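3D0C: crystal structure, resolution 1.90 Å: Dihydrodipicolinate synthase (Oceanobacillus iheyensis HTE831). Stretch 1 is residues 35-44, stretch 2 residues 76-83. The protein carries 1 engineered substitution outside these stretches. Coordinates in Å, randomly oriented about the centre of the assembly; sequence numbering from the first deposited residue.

Stretch 1, residues 35-44: LDDNVEFLLQ
Stretch 2, residues 76-83: ELVNGRAT

A helix that ends against a neighbouring helix often leaves its last carbonyl groups without partners, and a long basic side chain from the turn that follows can serve them while also reaching across the interface. Dihydrodipicolinate synthase from Oceanobacillus iheyensis offers a compact example, built round Leu77, Leu43 and Arg81.

Residues 35-44 are helical throughout, with phi/psi near -64/-41 and i to i+4 backbone hydrogen bonds of 2.8 to 3.0 Å between N and O, from Val39 N to Leu35 O through Gln44 N to Glu40 O. The second stretch is helical only as far as Val78. Asn79 (47/50) and Gly80 (79/0) take positive phi, forming a type I' turn from Val78 to Arg81 with Arg81 N bonded to Val78 O at 3.0 Å; Arg81 returns to -71/-17, and Ala82 is extended at -154/168. Both stretches advance in the same sense: the CA atoms of Asp36 and Leu77 lie 7.1 Å apart, those of Val39 and Val78 7.4 Å, and those of Leu43 and Ala82 7.6 Å.

Leu77, the residue with most surface covered, points toward the first helix with chi1 t and chi2 p. Its CD2 lies 3.6 Å from Val39 CB and 3.4 Å from Asp36 OD1, an acid oxygen satisfied by hydrogen bonding elsewhere in the structure; its CD1 is 3.5 Å from Glu40 OE2. Beside this leucine, Val39 CG1 meets Val78 CG2 at 4.0 Å, both valines having chi1 t.

Leu43 (m, t), one turn beyond Val39, also points toward the second stretch, where it meets Arg81 and Ala82. Its CD2 packs 3.7 Å from Ala82 CB, whereas CD1 lies over one face of the Arg81 guanidinium, 3.5 Å from Arg81 CZ. That leaves the edge of the planar group free for polar partners.

Arg81 makes four hydrogen bonds from that edge. With chi angles of -77°, -179°, -74° and 169°, its side chain turns back to the end of the preceding helix, where Arg81 NE donates to Val78 O at 3.2 Å and Arg81 NH2 to Leu77 O at 2.9 Å. Glu40 (m, m, chi3 -33°) starts sideways, but its carboxylate comes nearer and completes a two-pronged salt bridge: Arg81 NH2 to Glu40 OE2 at 2.8 Å and 173°, Arg81 NH1 to Glu40 OE1 at 3.2 Å and 156°. One guanidinium thus joins helix end, turn and neighbouring helix within a contact burying 368 Å².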

# COMPACT_ATOMS: atom_id res chain seq x y z
N LEU A 35 22.79 -0.53 11.85
CA LEU A 35 21.66 -1.35 12.26
C LEU A 35 21.98 -2.11 13.54
O LEU A 35 21.16 -2.15 14.47
CB LEU A 35 21.29 -2.35 11.16
CG LEU A 35 20.23 -3.39 11.55
CD1 LEU A 35 18.99 -2.68 12.07
CD2 LEU A 35 19.89 -4.28 10.36
N ASP A 36 23.15 -2.74 13.58
CA ASP A 36 23.55 -3.49 14.77
C ASP A 36 23.54 -2.55 15.98
O ASP A 36 23.07 -2.91 17.06
CB ASP A 36 24.95 -4.11 14.59
CG ASP A 36 24.92 -5.41 13.76
OD1 ASP A 36 23.82 -5.89 13.39
OD2 ASP A 36 26.01 -5.97 13.48
N ASP A 37 24.06 -1.35 15.79
CA ASP A 37 24.13 -0.36 16.86
C ASP A 37 22.78 0.16 17.31
O ASP A 37 22.59 0.49 18.48
CB ASP A 37 25.01 0.81 16.44
CG ASP A 37 26.46 0.40 16.29
OD1 ASP A 37 26.85 -0.64 16.86
OD2 ASP A 37 27.22 1.13 15.61
N ASN A 38 21.84 0.24 16.38
CA ASN A 38 20.51 0.72 16.74
C ASN A 38 19.83 -0.35 17.60
O ASN A 38 19.15 -0.03 18.58
CB ASN A 38 19.67 1.01 15.50
CG ASN A 38 18.24 1.36 15.84
OD1 ASN A 38 17.98 2.27 16.62
ND2 ASN A 38 17.30 0.62 15.26
N VAL A 39 20.02 -1.61 17.22
CA VAL A 39 19.45 -2.74 17.95
C VAL A 39 20.06 -2.80 19.36
O VAL A 39 19.34 -3.02 20.34
CB VAL A 39 19.73 -4.07 17.20
CG1 VAL A 39 19.25 -5.26 18.02
CG2 VAL A 39 19.01 -4.05 15.85
N GLU A 40 21.37 -2.60 19.46
CA GLU A 40 22.05 -2.61 20.76
C GLU A 40 21.53 -1.48 21.63
O GLU A 40 21.30 -1.65 22.83
CB GLU A 40 23.57 -2.45 20.58
CG GLU A 40 24.30 -3.70 20.12
CD GLU A 40 24.03 -4.91 21.00
OE1 GLU A 40 23.84 -4.73 22.22
OE2 GLU A 40 24.02 -6.04 20.47
N PHE A 41 21.35 -0.31 21.02
CA PHE A 41 20.86 0.87 21.70
C PHE A 41 19.50 0.59 22.34
O PHE A 41 19.26 0.94 23.49
CB PHE A 41 20.71 2.03 20.71
CG PHE A 41 20.15 3.28 21.31
CD1 PHE A 41 20.98 4.18 21.99
CD2 PHE A 41 18.80 3.57 21.20
CE1 PHE A 41 20.46 5.35 22.54
CE2 PHE A 41 18.27 4.74 21.75
CZ PHE A 41 19.10 5.63 22.42
N LEU A 42 18.62 -0.04 21.56
CA LEU A 42 17.29 -0.38 22.03
C LEU A 42 17.34 -1.38 23.19
O LEU A 42 16.65 -1.23 24.20
CB LEU A 42 16.46 -0.95 20.88
CG LEU A 42 16.08 0.04 19.77
CD1 LEU A 42 15.54 -0.71 18.56
CD2 LEU A 42 15.05 1.03 20.31
N LEU A 43 18.17 -2.41 23.05
CA LEU A 43 18.28 -3.41 24.10
C LEU A 43 18.90 -2.84 25.37
O LEU A 43 18.46 -3.16 26.47
CB LEU A 43 19.11 -4.60 23.61
CG LEU A 43 18.49 -5.45 22.49
CD1 LEU A 43 19.50 -6.46 21.98
CD2 LEU A 43 17.24 -6.15 23.02
N GLN A 44 19.91 -2.00 25.22
CA GLN A 44 20.58 -1.41 26.37
C GLN A 44 19.64 -0.49 27.14
O GLN A 44 19.82 -0.26 28.33
CB GLN A 44 21.82 -0.62 25.92
CG GLN A 44 22.48 0.20 27.02
CD GLN A 44 22.83 -0.63 28.24
OE1 GLN A 44 23.55 -1.63 28.15
NE2 GLN A 44 22.33 -0.21 29.40
N GLU A 76 19.29 -12.64 14.98
CA GLU A 76 20.55 -13.20 15.45
C GLU A 76 21.27 -12.27 16.41
O GLU A 76 21.83 -12.73 17.41
CB GLU A 76 21.44 -13.55 14.25
CG GLU A 76 20.74 -14.48 13.26
CD GLU A 76 21.66 -15.00 12.17
OE1 GLU A 76 22.44 -14.21 11.61
OE2 GLU A 76 21.58 -16.21 11.86
N LEU A 77 21.26 -10.97 16.14
CA LEU A 77 21.92 -10.02 17.02
C LEU A 77 21.24 -10.01 18.39
O LEU A 77 21.90 -10.07 19.43
CB LEU A 77 21.89 -8.61 16.42
CG LEU A 77 22.58 -7.53 17.24
CD1 LEU A 77 24.02 -7.92 17.51
CD2 LEU A 77 22.52 -6.21 16.50
N VAL A 78 19.91 -9.94 18.39
CA VAL A 78 19.14 -9.94 19.63
C VAL A 78 19.49 -11.21 20.40
O VAL A 78 19.66 -11.19 21.62
CB VAL A 78 17.61 -9.93 19.36
CG1 VAL A 78 16.85 -10.12 20.66
CG2 VAL A 78 17.22 -8.62 18.70
N ASN A 79 19.58 -12.32 19.67
CA ASN A 79 19.94 -13.60 20.25
C ASN A 79 19.19 -13.95 21.53
O ASN A 79 19.80 -14.32 22.54
CB ASN A 79 21.45 -13.63 20.50
CG ASN A 79 21.95 -14.98 20.95
OD1 ASN A 79 21.69 -15.99 20.30
ND2 ASN A 79 22.66 -15.01 22.07
N GLY A 80 17.87 -13.82 21.48
CA GLY A 80 17.05 -14.15 22.64
C GLY A 80 16.97 -13.14 23.77
O GLY A 80 16.28 -13.39 24.75
N ARG A 81 17.67 -12.01 23.64
CA ARG A 81 17.64 -10.98 24.69
C ARG A 81 16.29 -10.26 24.77
O ARG A 81 15.98 -9.59 25.76
CB ARG A 81 18.77 -9.97 24.49
CG ARG A 81 20.15 -10.49 24.91
CD ARG A 81 21.23 -9.45 24.70
NE ARG A 81 21.57 -9.28 23.29
CZ ARG A 81 22.33 -8.29 22.81
NH1 ARG A 81 22.82 -7.38 23.64
NH2 ARG A 81 22.60 -8.23 21.52
N ALA A 82 15.50 -10.39 23.71
CA ALA A 82 14.18 -9.77 23.64
C ALA A 82 13.33 -10.58 22.69
O ALA A 82 13.84 -11.45 21.97
CB ALA A 82 14.28 -8.34 23.15
N THR A 83 12.03 -10.32 22.68
CA THR A 83 11.11 -11.02 21.79
C THR A 83 11.21 -10.33 20.44
O THR A 83 11.12 -9.11 20.35
CB THR A 83 9.65 -10.94 22.30
OG1 THR A 83 9.52 -11.68 23.52
CG2 THR A 83 8.70 -11.52 21.27